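PDB 3E4G: ATP synthase subunit s, mitochondrial from Bos taurus, which helps regulate mitochondrial ATP synthase, being needed for its proton conduction and favouring ATP synthesis by blocking a proton leak through an alternative exit path. Local coordinates for residues S28-R33 with S71-I76; G35-Y40 with W46-N51; K130-L135 with E156-A161. The protein carries 1 engineered substitution. All coordinates share one frame; numbering follows the deposited sequence.

Contact 1 (S28-R33 with S71-I76)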
loop_
_atom_site.group_PDB
_atom_site.type_symbol
_atom_site.label_atom_id
_atom_site.label_comp_id
_atom_site.label_asym_id
_atom_site.label_seq_id
_atom_site.Cartn_x
_atom_site.Cartn_y
_atom_site.Cartn_z
ATOM N N SER A 28 -2.086 1.404 -11.324
ATOM C CA SER A 28 -0.790 0.962 -11.801
ATOM C C SER A 28 0.043 2.157 -12.275
ATOM O O SER A 28 1.239 2.236 -12.028
ATOM C CB SER A 28 -0.935 -0.008 -12.990
ATOM O OG SER A 28 -1.595 -1.226 -12.611
ATOM N N GLU A 29 -0.617 3.048 -12.994
ATOM C CA GLU A 29 0.063 4.277 -13.507
ATOM C C GLU A 29 0.549 5.119 -12.323
ATOM O O GLU A 29 1.689 5.628 -12.312
ATOM C CB GLU A 29 -0.877 5.055 -14.386
ATOM C CG GLU A 29 -1.107 4.357 -15.745
ATOM C CD GLU A 29 -2.212 4.861 -16.565
ATOM O OE1 GLU A 29 -2.955 5.746 -16.159
ATOM O OE2 GLU A 29 -2.310 4.327 -17.733
ATOM N N TRP A 30 -0.308 5.357 -11.343
ATOM C CA TRP A 30 0.061 6.094 -10.126
ATOM C C TRP A 30 1.272 5.455 -9.447
ATOM O O TRP A 30 2.273 6.116 -9.133
ATOM C CB TRP A 30 -1.137 6.153 -9.162
ATOM C CG TRP A 30 -0.780 6.539 -7.777
ATOM C CD1 TRP A 30 -0.170 7.675 -7.322
ATOM C CD2 TRP A 30 -0.992 5.729 -6.603
ATOM N NE1 TRP A 30 -0.013 7.640 -5.966
ATOM C CE2 TRP A 30 -0.518 6.439 -5.489
ATOM C CE3 TRP A 30 -1.574 4.453 -6.407
ATOM C CZ2 TRP A 30 -0.546 5.926 -4.185
ATOM C CZ3 TRP A 30 -1.626 3.951 -5.129
ATOM C CH2 TRP A 30 -1.106 4.649 -4.042
ATOM N N LEU A 31 1.189 4.146 -9.213
ATOM C CA LEU A 31 2.285 3.482 -8.481
ATOM C C LEU A 31 3.576 3.568 -9.261
ATOM O O LEU A 31 4.623 3.948 -8.713
ATOM C CB LEU A 31 1.872 2.044 -8.158
ATOM C CG LEU A 31 0.875 2.029 -6.977
ATOM C CD1 LEU A 31 0.007 0.767 -6.959
ATOM C CD2 LEU A 31 1.577 2.192 -5.640
ATOM N N LEU A 32 3.551 3.223 -10.552
ATOM C CA LEU A 32 4.832 3.206 -11.261
ATOM C C LEU A 32 5.374 4.643 -11.456
ATOM O O LEU A 32 6.587 4.842 -11.350
ATOM C CB LEU A 32 4.798 2.442 -12.577
ATOM C CG LEU A 32 5.057 0.929 -12.428
ATOM C CD1 LEU A 32 3.983 0.183 -11.590
ATOM C CD2 LEU A 32 5.116 0.317 -13.850
ATOM N N ARG A 33 4.522 5.642 -11.691
ATOM C CA ARG A 33 5.068 7.007 -11.857
ATOM C C ARG A 33 5.696 7.484 -10.556
ATOM O O ARG A 33 6.592 8.343 -10.568
ATOM C CB ARG A 33 4.017 8.008 -12.417
ATOM C CG ARG A 33 2.972 8.452 -11.428
ATOM C CD ARG A 33 1.737 8.933 -12.165
ATOM N NE ARG A 33 0.788 9.541 -11.235
ATOM C CZ ARG A 33 -0.531 9.534 -11.376
ATOM N NH1 ARG A 33 -1.085 8.977 -12.463
ATOM N NH2 ARG A 33 -1.294 10.068 -10.429
ATOM N N SER A 71 9.726 5.051 -2.907
ATOM C CA SER A 71 8.606 5.601 -3.664
ATOM C C SER A 71 8.137 6.901 -3.023
ATOM O O SER A 71 8.234 7.083 -1.798
ATOM C CB SER A 71 7.493 4.576 -3.682
ATOM O OG SER A 71 6.285 5.061 -4.229
ATOM N N CYS A 72 7.534 7.771 -3.838
ATOM C CA CYS A 72 6.974 9.061 -3.338
ATOM C C CYS A 72 5.508 9.014 -3.104
ATOM O O CYS A 72 4.888 10.093 -2.919
ATOM C CB CYS A 72 7.374 10.224 -4.316
ATOM S SG CYS A 72 6.581 10.106 -5.923
ATOM N N ILE A 73 4.893 7.837 -3.002
ATOM C CA ILE A 73 3.466 7.773 -2.696
ATOM C C ILE A 73 3.206 8.381 -1.322
ATOM O O ILE A 73 3.968 8.278 -0.363
ATOM C CB ILE A 73 2.926 6.344 -2.796
ATOM C CG1 ILE A 73 3.642 5.376 -1.826
ATOM C CG2 ILE A 73 2.950 5.867 -4.238
ATOM C CD1 ILE A 73 3.069 3.924 -1.965
ATOM N N MET A 74 2.007 9.011 -1.239
ATOM C CA MET A 74 1.572 9.627 0.054
ATOM C C MET A 74 0.125 9.892 0.028
ATOM O O MET A 74 -0.422 10.235 -1.009
ATOM C CB MET A 74 2.366 10.709 0.454
ATOM C CG MET A 74 2.208 11.681 -0.400
ATOM S SD MET A 74 3.270 13.147 0.099
ATOM C CE MET A 74 3.064 13.244 1.837
ATOM N N SER A 75 -0.480 9.916 1.189
ATOM C CA SER A 75 -1.770 10.457 1.496
ATOM C C SER A 75 -2.817 10.226 0.453
ATOM O O SER A 75 -3.312 9.074 0.261
ATOM C CB SER A 75 -1.620 11.950 1.976
ATOM O OG SER A 75 -1.228 12.783 0.874
ATOM N N ILE A 76 -3.290 11.287 -0.155
ATOM C CA ILE A 76 -4.434 11.157 -1.036
ATOM C C ILE A 76 -4.047 10.361 -2.306
ATOM O O ILE A 76 -4.960 9.936 -3.032
ATOM C CB ILE A 76 -5.246 12.434 -1.237
ATOM C CG1 ILE A 76 -4.287 13.366 -1.891
ATOM C CG2 ILE A 76 -5.951 12.859 0.052
ATOM C CD1 ILE A 76 -3.001 13.040 -2.668
#
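The six-membered part of the Trp30 indole meets the short branch of Ile73, and this is the tight spot of the contact: Trp30 CZ2 lies 3.5 Å from Ile73 CG2. The two side chains cross at about a right angle, and the methyl approaches the ring obliquely. Leu31 fills in next to them. Its CD2 stands 3.7 Å above the plane of the Trp30 ring, offset toward the rim, and sits more loosely against the isoleucine, Leu31 CD2 to Ile73 CG2 being 4.2 Å. One methyl of Ile73 thus touches both neighbouring side chains of the helix. It can do so because CG1 takes the cramped place between the backbone N and the carbonyl carbon (chi1 60°), leaving CG2 beside the N and facing the helix.

No hydrogen bond crosses between 28-33 and 71-76; all three touching residues are buried and apolar packing does the work. In the fold, this joins the last turns of helix 23-33, part of the N-terminal domain, to the loop that leaves strand 63-69 in the second leucine-rich repeat, consistent with the N-terminal domain capping the solenoid. Around the pair, His80 stacks on the Trp30 ring and Phe78 meets it edge-to-face, while Ile73 also touches Cys34 and Ala68. Ser71 OG, bonded to Cys34 O, takes a weak hydrogen bond from Ile73 N at 3.3 Å.

Beyond Ile73 the grip is lost. The CB atoms of Met74, Ser75 and Ile76 all point away from 28-33, Met74 and Ile76 touch Asn11 of helix 2-11 instead, and the loop goes from partly exposed to exposed. On the helix, Arg33 is also partly open to solvent; its guanidinium lies with one face over Trp30 CA, and NE bonds to Phe10 O.

Contact 2 (G35-Y40 with W46-N51). With MG (magnesium ion), chain B.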
loop_
_atom_site.group_PDB
_atom_site.type_symbol
_atom_site.label_atom_id
_atom_site.label_comp_id
_atom_site.label_asym_id
_atom_site.label_seq_id
_atom_site.Cartn_x
_atom_site.Cartn_y
_atom_site.Cartn_z
ATOM N N GLY A 35 7.436 5.543 -8.539
ATOM C CA GLY A 35 8.580 4.713 -8.165
ATOM C C GLY A 35 8.229 3.448 -7.420
ATOM O O GLY A 35 9.106 2.892 -6.721
ATOM N N ALA A 36 6.996 2.960 -7.532
ATOM C CA ALA A 36 6.586 1.688 -7.018
ATOM C C ALA A 36 6.441 0.670 -8.175
ATOM O O ALA A 36 6.581 1.017 -9.379
ATOM C CB ALA A 36 5.305 1.825 -6.194
ATOM N N MET A 37 6.143 -0.541 -7.831
ATOM C CA MET A 37 5.952 -1.653 -8.800
ATOM C C MET A 37 4.639 -2.374 -8.415
ATOM O O MET A 37 4.211 -2.369 -7.262
ATOM C CB MET A 37 7.130 -2.654 -8.704
ATOM C CG MET A 37 8.485 -2.023 -8.969
ATOM S SD MET A 37 9.773 -3.295 -8.750
ATOM C CE MET A 37 11.230 -2.315 -9.013
ATOM N N VAL A 38 4.044 -3.004 -9.435
ATOM C CA VAL A 38 2.850 -3.838 -9.198
ATOM C C VAL A 38 3.022 -5.170 -9.933
ATOM O O VAL A 38 3.755 -5.261 -10.931
ATOM C CB VAL A 38 1.539 -3.192 -9.681
ATOM C CG1 VAL A 38 1.330 -1.813 -8.953
ATOM C CG2 VAL A 38 1.405 -3.022 -11.169
ATOM N N ARG A 39 2.303 -6.169 -9.464
ATOM C CA ARG A 39 2.261 -7.478 -10.145
ATOM C C ARG A 39 0.802 -7.882 -10.235
ATOM O O ARG A 39 0.053 -7.818 -9.237
ATOM C CB ARG A 39 3.042 -8.535 -9.382
ATOM C CG ARG A 39 3.123 -9.852 -10.174
ATOM C CD ARG A 39 3.880 -10.946 -9.448
ATOM N NE ARG A 39 3.346 -11.245 -8.126
ATOM C CZ ARG A 39 2.140 -11.775 -7.906
ATOM N NH1 ARG A 39 1.369 -12.191 -8.944
ATOM N NH2 ARG A 39 1.679 -11.867 -6.684
ATOM N N TYR A 40 0.393 -8.271 -11.443
ATOM C CA TYR A 40 -1.018 -8.653 -11.687
ATOM C C TYR A 40 -1.250 -10.120 -11.350
ATOM O O TYR A 40 -0.392 -11.007 -11.477
ATOM C CB TYR A 40 -1.358 -8.411 -13.160
ATOM C CG TYR A 40 -1.233 -6.965 -13.540
ATOM C CD1 TYR A 40 -1.885 -5.969 -12.807
ATOM C CD2 TYR A 40 -0.463 -6.555 -14.651
ATOM C CE1 TYR A 40 -1.770 -4.633 -13.152
ATOM C CE2 TYR A 40 -0.366 -5.241 -14.996
ATOM C CZ TYR A 40 -1.019 -4.266 -14.243
ATOM O OH TYR A 40 -0.869 -2.943 -14.622
ATOM N N TRP A 46 6.877 -8.777 -12.578
ATOM C CA TRP A 46 6.444 -7.462 -12.090
ATOM C C TRP A 46 6.471 -6.402 -13.157
ATOM O O TRP A 46 7.321 -6.393 -14.052
ATOM C CB TRP A 46 7.341 -7.058 -10.917
ATOM C CG TRP A 46 7.082 -7.819 -9.675
ATOM C CD1 TRP A 46 7.344 -9.128 -9.400
ATOM C CD2 TRP A 46 6.380 -7.306 -8.546
ATOM N NE1 TRP A 46 6.867 -9.476 -8.158
ATOM C CE2 TRP A 46 6.258 -8.336 -7.610
ATOM C CE3 TRP A 46 5.791 -6.051 -8.254
ATOM C CZ2 TRP A 46 5.591 -8.170 -6.378
ATOM C CZ3 TRP A 46 5.124 -5.880 -7.040
ATOM C CH2 TRP A 46 5.037 -6.896 -6.150
ATOM N N GLN A 47 5.540 -5.447 -13.004
ATOM C CA GLN A 47 5.549 -4.193 -13.757
ATOM C C GLN A 47 6.472 -3.205 -13.018
ATOM O O GLN A 47 6.189 -2.804 -11.880
ATOM C CB GLN A 47 4.158 -3.595 -13.814
ATOM C CG GLN A 47 3.079 -4.572 -14.260
ATOM C CD GLN A 47 3.278 -5.148 -15.635
ATOM O OE1 GLN A 47 3.729 -4.383 -16.582
ATOM N NE2 GLN A 47 2.968 -6.436 -15.787
ATOM N N LYS A 48 7.547 -2.852 -13.671
ATOM C CA LYS A 48 8.486 -1.885 -13.034
ATOM C C LYS A 48 8.779 -0.717 -13.842
ATOM O O LYS A 48 9.235 0.281 -13.221
ATOM C CB LYS A 48 9.676 -2.483 -12.397
ATOM C CG LYS A 48 10.453 -3.066 -13.470
ATOM C CD LYS A 48 11.646 -3.958 -12.693
ATOM C CE LYS A 48 12.627 -4.593 -13.631
ATOM N NZ LYS A 48 12.044 -5.463 -14.642
ATOM N N ASP A 49 8.492 -0.676 -15.138
ATOM C CA ASP A 49 8.690 0.503 -16.022
ATOM C C ASP A 49 7.328 0.997 -16.495
ATOM O O ASP A 49 6.561 0.259 -17.177
ATOM C CB ASP A 49 9.550 0.137 -17.235
ATOM C CG ASP A 49 9.676 1.348 -18.300
ATOM O OD1 ASP A 49 8.977 2.359 -18.294
ATOM O OD2 ASP A 49 10.612 1.192 -19.124
ATOM N N TYR A 50 7.023 2.262 -16.212
ATOM C CA TYR A 50 5.744 2.861 -16.584
ATOM C C TYR A 50 5.400 2.618 -18.051
ATOM O O TYR A 50 4.263 2.329 -18.405
ATOM C CB TYR A 50 5.828 4.375 -16.299
ATOM C CG TYR A 50 4.574 5.109 -16.526
ATOM C CD1 TYR A 50 3.720 5.438 -15.472
ATOM C CD2 TYR A 50 4.184 5.510 -17.819
ATOM C CE1 TYR A 50 2.543 6.124 -15.668
ATOM C CE2 TYR A 50 3.024 6.166 -18.039
ATOM C CZ TYR A 50 2.195 6.526 -16.972
ATOM O OH TYR A 50 1.002 7.170 -17.158
ATOM N N ASN A 51 6.443 2.795 -18.920
ATOM C CA ASN A 51 6.178 2.744 -20.365
ATOM C C ASN A 51 5.865 1.346 -20.858
ATOM O O ASN A 51 5.467 1.216 -22.026
ATOM C CB ASN A 51 7.368 3.339 -21.100
ATOM C CG ASN A 51 7.424 4.845 -20.930
ATOM O OD1 ASN A 51 6.434 5.473 -20.623
ATOM N ND2 ASN A 51 8.550 5.424 -21.167
HETATM MG MG MG B . 10.914 1.625 -6.379
HETATM O O HOH W 1 9.054 1.202 -10.639
HETATM O O HOH W 2 2.352 -8.265 -13.594
HETATM O O HOH W 3 12.271 3.735 -6.581
HETATM O O HOH W 4 12.844 0.303 -5.977
HETATM O O HOH W 5 11.142 1.411 -8.768
#
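Arg39 lies over one face of the Trp46 indole: its CB stands 3.6 Å from the centroid of the six-membered ring, close to the ring normal, a CH-pi contact. At the edge of the same ring, near its plane, comes the backbone of Met37, with Met37 O 3.6 Å from Trp46 CZ3. The Arg39 chain is extended as far as CD, and the bends at chi3 (56°) and chi4 leave the guanidinium almost upright against the indole, the planes 83° apart, with Trp46 NE1 at the guanidinium edge. With an alanine in place of Trp46, the aliphatic part of Arg39 would probably lose the ring face it lies against, and a gap would be likely beside Met37 CB. Arg39 NH1 finds its hydrogen bonds at Gln64 OE1 and Gln43 O. The second flat pair is Tyr40 and Gln47, ring and amide planes 29° apart, with Gln47 CG 3.6 Å from Tyr40 CE2; Tyr40 OH reaches Ser28 OG.

Two backbone bonds tie 35-40 to 46-51. Gln47 N meets Val38 O at 2.7 Å, and Val38 N returns a longer bond to Gln47 O, 3.3 Å. Further along, one water donates to both Ala36 O and Lys48 O, and another accepts from Tyr40 N and Gln47 NE2. The Met37 chain runs extended beside Lys48, Met37 CG lying 3.7 Å from Lys48 CB.

Val38 and Gln47 form a single antiparallel bridge, a hydrogen-bonded pair, on strand 37-40, one of the two edge strands of the leucine-rich-repeat sheet. Just before that strand, Gly35, with positive phi, closes helix 23-33 in a Schellman motif and gives its carbonyl to the magnesium ion (Gly35 O to magnesium 2.2 Å), a site completed by Thr69 O and three waters.

Contact 3 (K130-L135 with E156-A161)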
loop_
_atom_site.group_PDB
_atom_site.type_symbol
_atom_site.label_atom_id
_atom_site.label_comp_id
_atom_site.label_asym_id
_atom_site.label_seq_id
_atom_site.Cartn_x
_atom_site.Cartn_y
_atom_site.Cartn_z
ATOM N N LYS A 130 0.287 4.281 16.150
ATOM C CA LYS A 130 -1.090 4.579 15.699
ATOM C C LYS A 130 -1.385 4.060 14.311
ATOM O O LYS A 130 -2.456 3.502 14.029
ATOM C CB LYS A 130 -1.331 6.099 15.725
ATOM C CG LYS A 130 -2.662 6.595 15.434
ATOM C CD LYS A 130 -2.784 8.105 15.721
ATOM C CE LYS A 130 -2.192 8.833 14.644
ATOM N NZ LYS A 130 -3.140 9.417 13.717
ATOM N N GLY A 131 -0.456 4.254 13.385
ATOM C CA GLY A 131 -0.666 3.774 12.042
ATOM C C GLY A 131 -0.705 2.252 11.974
ATOM O O GLY A 131 -1.471 1.668 11.218
ATOM N N ILE A 132 0.168 1.629 12.755
ATOM C CA ILE A 132 0.180 0.149 12.773
ATOM C C ILE A 132 -1.117 -0.380 13.301
ATOM O O ILE A 132 -1.697 -1.340 12.764
ATOM C CB ILE A 132 1.413 -0.366 13.569
ATOM C CG1 ILE A 132 2.749 0.081 12.943
ATOM C CG2 ILE A 132 1.332 -1.900 13.733
ATOM C CD1 ILE A 132 2.896 -0.242 11.492
ATOM N N ILE A 133 -1.613 0.162 14.408
ATOM C CA ILE A 133 -2.785 -0.397 15.031
ATOM C C ILE A 133 -4.026 -0.264 14.092
ATOM O O ILE A 133 -4.860 -1.146 14.119
ATOM C CB ILE A 133 -3.008 0.295 16.430
ATOM C CG1 ILE A 133 -1.957 -0.150 17.406
ATOM C CG2 ILE A 133 -4.403 -0.005 16.985
ATOM C CD1 ILE A 133 -2.269 -1.574 17.969
ATOM N N ALA A 134 -4.041 0.748 13.221
ATOM C CA ALA A 134 -5.083 0.883 12.254
ATOM C C ALA A 134 -5.259 -0.371 11.328
ATOM O O ALA A 134 -6.337 -0.657 10.819
ATOM C CB ALA A 134 -4.895 2.135 11.454
ATOM N N LEU A 135 -4.146 -1.087 11.135
ATOM C CA LEU A 135 -4.163 -2.276 10.255
ATOM C C LEU A 135 -5.014 -3.405 10.773
ATOM O O LEU A 135 -5.266 -4.372 10.023
ATOM C CB LEU A 135 -2.741 -2.753 9.973
ATOM C CG LEU A 135 -1.825 -1.651 9.407
ATOM C CD1 LEU A 135 -0.371 -2.216 9.341
ATOM C CD2 LEU A 135 -2.372 -1.111 8.023
ATOM N N GLU A 156 5.566 -4.219 22.160
ATOM C CA GLU A 156 4.920 -5.258 22.955
ATOM C C GLU A 156 3.420 -5.072 22.994
ATOM O O GLU A 156 2.614 -6.025 22.936
ATOM C CB GLU A 156 5.416 -5.196 24.412
ATOM C CG GLU A 156 6.927 -5.406 24.524
ATOM C CD GLU A 156 7.882 -4.197 24.194
ATOM O OE1 GLU A 156 9.091 -4.497 24.186
ATOM O OE2 GLU A 156 7.501 -3.003 23.914
ATOM N N LYS A 157 3.019 -3.826 23.064
ATOM C CA LYS A 157 1.614 -3.454 22.996
ATOM C C LYS A 157 1.068 -3.817 21.647
ATOM O O LYS A 157 -0.068 -4.320 21.548
ATOM C CB LYS A 157 1.401 -2.009 23.353
ATOM C CG LYS A 157 1.635 -1.731 24.800
ATOM C CD LYS A 157 1.363 -0.225 25.120
ATOM C CE LYS A 157 1.734 0.174 26.574
ATOM N NZ LYS A 157 1.395 1.614 26.783
ATOM N N ILE A 158 1.854 -3.625 20.599
ATOM C CA ILE A 158 1.417 -4.011 19.260
ATOM C C ILE A 158 1.190 -5.507 19.178
ATOM O O ILE A 158 0.153 -6.002 18.690
ATOM C CB ILE A 158 2.370 -3.466 18.165
ATOM C CG1 ILE A 158 2.124 -1.953 18.080
ATOM C CG2 ILE A 158 2.253 -4.325 16.825
ATOM C CD1 ILE A 158 2.864 -1.293 17.200
ATOM N N VAL A 159 2.118 -6.288 19.696
ATOM C CA VAL A 159 1.940 -7.740 19.694
ATOM C C VAL A 159 0.705 -8.201 20.421
ATOM O O VAL A 159 -0.075 -9.060 19.922
ATOM C CB VAL A 159 3.146 -8.458 20.370
ATOM C CG1 VAL A 159 2.934 -9.975 20.530
ATOM C CG2 VAL A 159 4.485 -8.165 19.642
ATOM N N GLN A 160 0.454 -7.621 21.586
ATOM C CA GLN A 160 -0.744 -8.008 22.331
ATOM C C GLN A 160 -2.030 -7.604 21.692
ATOM O O GLN A 160 -2.977 -8.425 21.682
ATOM C CB GLN A 160 -0.686 -7.477 23.751
ATOM C CG GLN A 160 0.449 -8.172 24.520
ATOM C CD GLN A 160 0.382 -9.736 24.471
ATOM O OE1 GLN A 160 -0.664 -10.316 24.831
ATOM N NE2 GLN A 160 1.490 -10.411 24.087
ATOM N N ALA A 161 -2.016 -6.417 21.103
ATOM C CA ALA A 161 -3.181 -5.884 20.368
ATOM C C ALA A 161 -3.581 -6.814 19.263
ATOM O O ALA A 161 -4.771 -7.110 19.045
ATOM C CB ALA A 161 -2.978 -4.482 19.858
#
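Ile133 and Ala161 make the closest touch, Ile133 CD1 resting 3.5 Å from Ala161 CB, methyl against methyl. Beside it, Ile132 presents its short branch: CG2 lies 3.8 Å from Ile158 CD1, and the two side chains cross at about a right angle. This second touch is less certain, because Ile158 is modelled in two conformers and the distance holds for one of them. Ile133 CD1 stays more distant from Ile158, 4.4 Å from its CG1 in the same conformer, and the terminal methyl of Ile133 leans chiefly on the alanine. The CB of Ala161 is directed toward the other helix, and its small size lets the longer isoleucine reach it.

These four residues are what two nearly parallel helices share. The axes of 130-134 and 156-161 run the same way, 12° apart, and approach no closer than 10.7 Å, so the backbones keep well apart and the side chains bridge the distance. Such side-by-side helices, connected through a strand of the sheet, are the helical layer of a leucine-rich-repeat solenoid; helix 129-134 belongs to the fourth repeat, and strand 143-147 lies between the two helices in sequence.

One shell further out, the packing turns inward. Val152, in the loop before helix 155-165, touches both Ile132 and Ile158, and Ile132 also meets Ile121 on strand 118-122. Val159, on the next position of its helix, lies against Leu171 and Leu173 of strand 170-174, which sets that helix over the last strand of the sheet. On the flank of the other helix, Lys130 NZ is salt-bridged to Glu104 of helix 100-107, and Ala134 touches the same helix.

How the contacts relate
Contacts 1 and 2 are neighbours, their centres 11 Å apart, and contact 2 is nested within the stretch of chain that contact 1 closes. Helix 23-33 leads straight into strand 37-40, and the two contacts touch directly where Leu31 O lies 2.8 Å from Ala36 N, a probable hydrogen bond. Together they join the N-terminal domain to the first two repeats, close to the magnesium ion. Contact 3 comes later in the chain, on the far side of its centre, with its centre 25 Å from that of contact 1 and 30 Å from that of contact 2. All three sit on or against one six-stranded sheet, contacts 1 and 2 near its 37-40 edge and contact 3 toward strand 170-174.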